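Local coordinates for protein NADPH-ferredoxin reductase FprA (Mycobacterium tuberculosis, PDB 2C7G) that uses FAD to pass electrons between NADPH and ferredoxin, and may supply them to cytochrome P450 systems, at residues A54-K59 against A163-T168. The protein carries 1 engineered substitution. Residues are numbered along the deposited sequence; the frame is centred on the assembly and turned at random.
Sequences APDQPK and ARILLT. Engineered in segment 54-59: Gln57 (natural residue His).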
loop_
_atom_site.group_PDB
_atom_site.type_symbol
_atom_site.label_atom_id
_atom_site.label_comp_id
_atom_site.label_asym_id
_atom_site.label_seq_id
_atom_site.Cartn_x
_atom_site.Cartn_y
_atom_site.Cartn_z
ATOM N N ALA A 54 -22.375 9.991 -15.496
ATOM C CA ALA A 54 -23.753 10.055 -15.966
ATOM C C ALA A 54 -23.888 10.952 -17.203
ATOM O O ALA A 54 -23.108 11.898 -17.373
ATOM C CB ALA A 54 -24.682 10.514 -14.830
ATOM N N PRO A 55 -24.863 10.641 -18.082
ATOM C CA PRO A 55 -25.077 11.396 -19.320
ATOM C C PRO A 55 -25.491 12.847 -19.101
ATOM O O PRO A 55 -25.310 13.658 -20.010
ATOM C CB PRO A 55 -26.189 10.612 -20.034
ATOM C CG PRO A 55 -26.888 9.846 -18.943
ATOM C CD PRO A 55 -25.781 9.483 -17.985
ATOM N N ASP A 56 -26.021 13.165 -17.919
ATOM C CA ASP A 56 -26.304 14.569 -17.545
ATOM C C ASP A 56 -25.079 15.319 -16.973
ATOM O O ASP A 56 -25.217 16.407 -16.373
ATOM C CB ASP A 56 -27.535 14.680 -16.614
ATOM C CG ASP A 56 -27.325 14.058 -15.222
ATOM O OD1 ASP A 56 -26.402 13.226 -15.012
ATOM O OD2 ASP A 56 -28.131 14.387 -14.320
ATOM N N GLN A 57 -23.885 14.750 -17.164
ATOM C CA GLN A 57 -22.654 15.362 -16.649
ATOM C C GLN A 57 -21.584 15.582 -17.733
ATOM O O GLN A 57 -20.417 15.169 -17.561
ATOM C CB GLN A 57 -22.093 14.561 -15.452
ATOM C CG GLN A 57 -23.091 14.334 -14.292
ATOM C CD GLN A 57 -23.413 15.599 -13.475
ATOM O OE1 GLN A 57 -22.715 16.613 -13.554
ATOM N NE2 GLN A 57 -24.463 15.521 -12.670
ATOM N N PRO A 58 -21.951 16.277 -18.828
ATOM C CA PRO A 58 -20.999 16.461 -19.920
ATOM C C PRO A 58 -19.740 17.227 -19.481
ATOM O O PRO A 58 -18.642 16.895 -19.917
ATOM C CB PRO A 58 -21.804 17.246 -20.965
ATOM C CG PRO A 58 -22.895 17.942 -20.166
ATOM C CD PRO A 58 -23.235 16.956 -19.099
ATOM N N LYS A 59 -19.887 18.206 -18.586
ATOM C CA LYS A 59 -18.714 18.972 -18.168
ATOM C C LYS A 59 -17.671 18.083 -17.491
ATOM O O LYS A 59 -16.484 18.179 -17.799
ATOM C CB LYS A 59 -19.093 20.146 -17.273
ATOM C CG LYS A 59 -17.891 21.002 -16.829
ATOM N N ALA A 163 -30.617 6.856 -9.136
ATOM C CA ALA A 163 -31.888 7.466 -8.766
ATOM C C ALA A 163 -32.203 8.631 -9.685
ATOM O O ALA A 163 -33.330 8.751 -10.187
ATOM C CB ALA A 163 -31.869 7.919 -7.307
ATOM N N ARG A 164 -31.201 9.472 -9.929
ATOM C CA ARG A 164 -31.389 10.699 -10.704
ATOM C C ARG A 164 -31.783 10.402 -12.152
ATOM O O ARG A 164 -32.706 11.026 -12.693
ATOM C CB ARG A 164 -30.114 11.556 -10.618
ATOM C CG ARG A 164 -30.260 13.015 -11.022
ATOM C CD ARG A 164 -28.945 13.785 -10.780
ATOM N NE ARG A 164 -27.916 13.382 -11.740
ATOM C CZ ARG A 164 -26.884 12.579 -11.475
ATOM N NH1 ARG A 164 -26.682 12.092 -10.255
ATOM N NH2 ARG A 164 -26.032 12.278 -12.443
ATOM N N ILE A 165 -31.107 9.437 -12.774
ATOM C CA ILE A 165 -31.423 9.040 -14.151
ATOM C C ILE A 165 -32.828 8.403 -14.287
ATOM O O ILE A 165 -33.536 8.665 -15.266
ATOM C CB ILE A 165 -30.297 8.140 -14.768
ATOM C CG1 ILE A 165 -28.954 8.896 -14.833
ATOM C CG2 ILE A 165 -30.678 7.624 -16.152
ATOM C CD1 ILE A 165 -28.967 10.228 -15.634
ATOM N N LEU A 166 -33.232 7.586 -13.312
ATOM C CA LEU A 166 -34.604 7.040 -13.284
ATOM C C LEU A 166 -35.697 8.094 -13.178
ATOM O O LEU A 166 -36.825 7.844 -13.604
ATOM C CB LEU A 166 -34.775 6.054 -12.121
ATOM C CG LEU A 166 -34.061 4.716 -12.292
ATOM C CD1 LEU A 166 -34.092 3.954 -10.985
ATOM C CD2 LEU A 166 -34.678 3.913 -13.432
ATOM N N LEU A 167 -35.380 9.257 -12.606
ATOM C CA LEU A 167 -36.423 10.262 -12.316
ATOM C C LEU A 167 -36.288 11.576 -13.082
ATOM O O LEU A 167 -37.149 12.471 -12.939
ATOM C CB LEU A 167 -36.488 10.576 -10.809
ATOM C CG LEU A 167 -36.968 9.466 -9.870
ATOM C CD1 LEU A 167 -36.622 9.794 -8.418
ATOM C CD2 LEU A 167 -38.459 9.220 -10.036
ATOM N N THR A 168 -35.224 11.705 -13.870
ATOM C CA THR A 168 -34.982 12.917 -14.666
ATOM C C THR A 168 -36.012 12.993 -15.793
ATOM O O THR A 168 -36.325 11.993 -16.424
ATOM C CB THR A 168 -33.534 12.971 -15.245
ATOM O OG1 THR A 168 -32.580 13.038 -14.174
ATOM C CG2 THR A 168 -33.324 14.207 -16.146
HETATM O O HOH W 1 -30.540 15.116 -14.413
#
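Ala54 turns its methyl group toward the edge of the Arg164 guanidinium, where CB lies 3.3 Å from NH2. Pro55 and Ile165 reach toward each other, Pro55 CG 3.9 Å from Ile165 CD1, an apolar contact beside the charged pair. Residues 54-57 form a type I beta turn, closed by the bond from Gln57 N to Ala54 O, which presents Asp56 to the helix. With chi1 at 67°, the Asp56 carboxylate is tucked between its own backbone N and carbonyl carbon, and it meets Arg164 in a bidentate, side-on salt bridge. Arg164 NH2 donates to Asp56 OD1 and NE to OD2, each bond 2.8 Å long and almost straight. Both oxygens use their syn lone pairs, and the two flat groups are nearly coplanar (4° apart), a pairing that fixes the rotation of the guanidinium. One water extends the link, donating to Asp56 OD2 and to Thr168 OG1; that hydroxyl in turn bonds the carbonyl of Arg164, one turn back at the end of its helix. Gln57, an engineered residue at the N-cap position of helix 58-61, bends at its second torsion and brings NE2 over one face of the guanidinium. Gln57 NE2 stands 3.6 Å from Arg164 NH2, with the planes steeply inclined (77°), and donates its hydrogen bond to Glu214. Arg164 NH1 is held by Asp161 on its own helix, and a sodium ion lies about 4 Å from the arginine side chain. The contact thus ties a loop beside the flavin to the C-terminal end of helix 157-167, which follows strand 149-153 of the parallel sheet, consistent with a Rossmann-type NADP-binding unit; Tyr132 of helix 125-132 touches both Pro55 and Ile165, while Ala163 and Leu167 pack on strands 193-197 and 266-270.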